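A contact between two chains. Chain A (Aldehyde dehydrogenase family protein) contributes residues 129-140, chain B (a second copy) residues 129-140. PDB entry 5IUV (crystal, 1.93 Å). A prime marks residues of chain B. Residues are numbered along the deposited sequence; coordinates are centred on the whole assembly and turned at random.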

# COMPACT_ATOMS: atom_id res chain seq x y z
N SER A 129 6.86 -12.82 -17.31
CA SER A 129 5.95 -13.61 -16.49
C SER A 129 5.71 -12.97 -15.12
O SER A 129 4.60 -13.01 -14.61
N TRP A 130 6.75 -12.40 -14.52
CA TRP A 130 6.59 -11.76 -13.21
C TRP A 130 5.63 -10.58 -13.35
O TRP A 130 4.72 -10.42 -12.55
N SER A 131 5.84 -9.77 -14.38
CA SER A 131 4.96 -8.65 -14.65
C SER A 131 3.53 -9.13 -14.88
O SER A 131 2.58 -8.55 -14.35
N GLY A 132 3.38 -10.19 -15.66
CA GLY A 132 2.07 -10.78 -15.91
C GLY A 132 1.41 -11.24 -14.63
O GLY A 132 0.24 -10.96 -14.41
N GLU A 133 2.17 -11.95 -13.79
CA GLU A 133 1.68 -12.45 -12.51
C GLU A 133 1.17 -11.34 -11.59
O GLU A 133 0.30 -11.56 -10.75
N ALA A 134 1.75 -10.15 -11.75
CA ALA A 134 1.46 -9.03 -10.86
C ALA A 134 0.16 -8.31 -11.20
O ALA A 134 -0.40 -7.61 -10.34
N ILE A 135 -0.30 -8.46 -12.43
CA ILE A 135 -1.42 -7.67 -12.95
C ILE A 135 -2.62 -7.61 -12.01
O ILE A 135 -3.09 -6.52 -11.66
N ASP A 136 -3.11 -8.77 -11.58
CA ASP A 136 -4.32 -8.78 -10.75
C ASP A 136 -4.00 -8.84 -9.26
O ASP A 136 -4.88 -9.14 -8.45
N LYS A 137 -2.75 -8.55 -8.91
CA LYS A 137 -2.36 -8.40 -7.51
C LYS A 137 -2.26 -6.92 -7.16
O LYS A 137 -2.06 -6.56 -6.00
N LEU A 138 -2.39 -6.06 -8.16
CA LEU A 138 -2.33 -4.62 -7.95
C LEU A 138 -3.71 -4.05 -7.63
O LEU A 138 -4.69 -4.40 -8.28
N TYR A 139 -3.78 -3.19 -6.62
CA TYR A 139 -5.03 -2.53 -6.26
C TYR A 139 -4.87 -1.02 -6.39
O TYR A 139 -3.83 -0.47 -6.05
N ASP A 140 -5.91 -0.36 -6.89
CA ASP A 140 -5.93 1.10 -6.90
C ASP A 140 -6.58 1.60 -5.60
O ASP A 140 -6.63 0.85 -4.63
N SER B 129 -2.89 -21.26 -7.11
CA SER B 129 -1.96 -20.60 -8.01
C SER B 129 -1.98 -19.08 -7.84
O SER B 129 -0.94 -18.45 -7.92
N TRP B 130 -3.15 -18.50 -7.61
CA TRP B 130 -3.23 -17.05 -7.43
C TRP B 130 -2.46 -16.67 -6.17
O TRP B 130 -1.68 -15.73 -6.18
N SER B 131 -2.68 -17.42 -5.09
CA SER B 131 -1.95 -17.18 -3.85
C SER B 131 -0.45 -17.33 -4.08
O SER B 131 0.34 -16.51 -3.60
N GLY B 132 -0.06 -18.37 -4.80
CA GLY B 132 1.34 -18.59 -5.12
C GLY B 132 1.93 -17.43 -5.91
O GLY B 132 3.01 -16.95 -5.59
N GLU B 133 1.20 -16.98 -6.93
CA GLU B 133 1.61 -15.85 -7.77
C GLU B 133 1.84 -14.57 -6.97
O GLU B 133 2.64 -13.72 -7.35
N ALA B 134 1.11 -14.44 -5.86
CA ALA B 134 1.13 -13.21 -5.07
C ALA B 134 2.34 -13.11 -4.14
O ALA B 134 2.69 -12.01 -3.71
N ILE B 135 2.95 -14.25 -3.83
CA ILE B 135 3.98 -14.31 -2.79
C ILE B 135 5.05 -13.23 -2.92
O ILE B 135 5.31 -12.49 -1.96
N ASP B 136 5.66 -13.11 -4.09
CA ASP B 136 6.75 -12.15 -4.24
C ASP B 136 6.29 -10.82 -4.82
O ASP B 136 7.11 -10.02 -5.27
N LYS B 137 4.98 -10.59 -4.80
CA LYS B 137 4.42 -9.29 -5.16
C LYS B 137 4.05 -8.52 -3.90
O LYS B 137 3.68 -7.35 -3.96
N LEU B 138 4.16 -9.18 -2.75
CA LEU B 138 3.86 -8.54 -1.47
C LEU B 138 5.10 -7.85 -0.90
O LEU B 138 6.18 -8.42 -0.90
N TYR B 139 4.92 -6.63 -0.41
CA TYR B 139 6.01 -5.89 0.23
C TYR B 139 5.64 -5.57 1.67
O TYR B 139 4.49 -5.24 1.96
N ASP B 140 6.61 -5.67 2.57
CA ASP B 140 6.41 -5.23 3.94
C ASP B 140 6.83 -3.76 4.05
O ASP B 140 6.89 -3.07 3.04

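Two salt bridges, equivalent by the exact two-fold axis, anchor the contact: Lys137 NZ lies 2.8 Å from Glu133′ OE1, and Lys137′ NZ lies 2.8 Å from Glu133 OE1. Each ammonium is held equally closely within its own chain, donating to Glu133 O (2.8 Å from Lys137 NZ) and pairing with Asp136 OD1 (2.8 Å from Lys137 NZ). The lysine charge thus sits between two carboxylates, which helps offset the proximity of Glu133 OE1 and Asp136′ OD1, 4.5 Å apart. Lys137, Glu133 and Asp136 all direct their CA-to-CB bonds toward the partner; Glu133 is m, t and Asp136 p, while the m, m, t, m rotamer of Lys137 lays its chain across Trp130′.

Trp130 (chi1 t) starts sideways, but its indole reaches the other stretch. Lys137′ covers one face of the ring, with CE 3.5 Å from the centroid of the Trp130 five-membered ring and NZ 4.1 Å from it, combining CH-pi and cation-pi contacts. At the ring edge, Trp130 NE1 makes a weak hydrogen bond to Asp136′ OD2 (3.2 Å, 125°). Farther out, Tyr139′ OH approaches Trp130 CH2 at 4.2 Å. Near the axis the aliphatic segments meet their own copies: Glu133 CG is 4.2 Å from Glu133′ CG, and Lys137 CG 4.3 Å from Lys137′ CG. Ala134 CB packs 3.9 Å from Lys137′ CE.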

# COMPACT_ATOMS: atom_id res chain seq x y z
CB SER A 129 6.46 -15.05 -16.32
OG SER A 129 7.77 -15.09 -15.77
CB TRP A 130 7.94 -11.32 -12.65
CG TRP A 130 7.93 -10.86 -11.20
CD1 TRP A 130 8.25 -11.61 -10.10
CD2 TRP A 130 7.63 -9.54 -10.71
NE1 TRP A 130 8.15 -10.85 -8.96
CE2 TRP A 130 7.78 -9.58 -9.31
CE3 TRP A 130 7.25 -8.34 -11.33
CZ2 TRP A 130 7.55 -8.45 -8.50
CZ3 TRP A 130 7.03 -7.23 -10.53
CH2 TRP A 130 7.17 -7.30 -9.13
CB SER A 131 5.44 -7.85 -15.86
OG SER A 131 6.69 -7.23 -15.61
CB GLU A 133 2.80 -13.21 -11.77
CG GLU A 133 3.19 -14.55 -12.36
CD GLU A 133 4.52 -15.06 -11.81
OE1 GLU A 133 5.15 -14.37 -10.97
OE2 GLU A 133 4.95 -16.15 -12.23
CB ALA A 134 2.62 -8.03 -10.88
CB ILE A 135 -1.90 -8.20 -14.32
CG1 ILE A 135 -0.86 -7.89 -15.40
CG2 ILE A 135 -3.22 -7.57 -14.69
CD1 ILE A 135 -1.20 -8.52 -16.77
CB ASP A 136 -5.24 -9.94 -11.15
CG ASP A 136 -4.56 -11.30 -11.08
OD1 ASP A 136 -3.34 -11.36 -10.85
OD2 ASP A 136 -5.26 -12.31 -11.29
CB LYS A 137 -1.02 -9.10 -7.21
CG LYS A 137 -0.89 -10.50 -7.82
CD LYS A 137 -1.99 -11.44 -7.34
CE LYS A 137 -1.74 -12.87 -7.82
NZ LYS A 137 -1.63 -12.95 -9.31
CB LEU A 138 -1.77 -3.91 -9.19
CG LEU A 138 -0.30 -4.21 -9.50
CD1 LEU A 138 0.05 -3.74 -10.90
CD2 LEU A 138 0.58 -3.54 -8.45
CB TYR A 139 -5.45 -2.90 -4.83
CG TYR A 139 -5.90 -4.34 -4.67
CD1 TYR A 139 -4.96 -5.38 -4.61
CD2 TYR A 139 -7.24 -4.67 -4.59
CE1 TYR A 139 -5.36 -6.69 -4.47
CE2 TYR A 139 -7.66 -5.99 -4.44
CZ TYR A 139 -6.70 -6.99 -4.38
OH TYR A 139 -7.09 -8.31 -4.24
CB ASP A 140 -6.63 1.62 -8.15
CG ASP A 140 -5.77 1.44 -9.41
OD1 ASP A 140 -4.53 1.34 -9.27
OD2 ASP A 140 -6.33 1.39 -10.53
CB SER B 129 -2.27 -20.96 -9.48
OG SER B 129 -3.60 -20.66 -9.83
CB TRP B 130 -4.69 -16.59 -7.34
CG TRP B 130 -4.91 -15.09 -7.38
CD1 TRP B 130 -5.23 -14.34 -8.49
CD2 TRP B 130 -4.87 -14.18 -6.28
NE1 TRP B 130 -5.37 -13.02 -8.13
CE2 TRP B 130 -5.16 -12.89 -6.79
CE3 TRP B 130 -4.61 -14.32 -4.91
CZ2 TRP B 130 -5.20 -11.75 -5.97
CZ3 TRP B 130 -4.65 -13.20 -4.10
CH2 TRP B 130 -4.94 -11.93 -4.64
CB SER B 131 -2.41 -18.15 -2.76
OG SER B 131 -3.76 -17.91 -2.40
CB GLU B 133 0.55 -15.57 -8.84
CG GLU B 133 0.44 -16.60 -9.95
CD GLU B 133 -0.85 -16.45 -10.75
OE1 GLU B 133 -1.66 -15.54 -10.45
OE2 GLU B 133 -1.06 -17.24 -11.69
CB ALA B 134 -0.16 -13.10 -4.25
CB ILE B 135 4.68 -15.69 -2.79
CG1 ILE B 135 3.73 -16.77 -2.26
CG2 ILE B 135 5.93 -15.65 -1.94
CD1 ILE B 135 4.31 -18.20 -2.37
CB ASP B 136 7.88 -12.75 -5.10
CG ASP B 136 7.41 -13.21 -6.47
OD1 ASP B 136 6.20 -13.20 -6.74
OD2 ASP B 136 8.28 -13.61 -7.28
CB LYS B 137 3.18 -9.44 -6.06
CG LYS B 137 3.34 -10.46 -7.19
CD LYS B 137 4.50 -10.13 -8.11
CE LYS B 137 4.53 -11.06 -9.32
NZ LYS B 137 4.60 -12.50 -8.92
CB LEU B 138 3.34 -9.57 -0.47
CG LEU B 138 1.98 -10.17 -0.81
CD1 LEU B 138 1.72 -11.39 0.06
CD2 LEU B 138 0.90 -9.12 -0.61
CB TYR B 139 6.32 -4.60 -0.54
CG TYR B 139 6.97 -4.83 -1.90
CD1 TYR B 139 6.20 -5.23 -2.99
CD2 TYR B 139 8.33 -4.65 -2.09
CE1 TYR B 139 6.78 -5.45 -4.23
CE2 TYR B 139 8.92 -4.86 -3.32
CZ TYR B 139 8.13 -5.26 -4.39
OH TYR B 139 8.70 -5.47 -5.63
CB ASP B 140 7.15 -6.14 4.92
CG ASP B 140 6.47 -7.50 5.07
OD1 ASP B 140 5.26 -7.59 4.79
OD2 ASP B 140 7.15 -8.49 5.45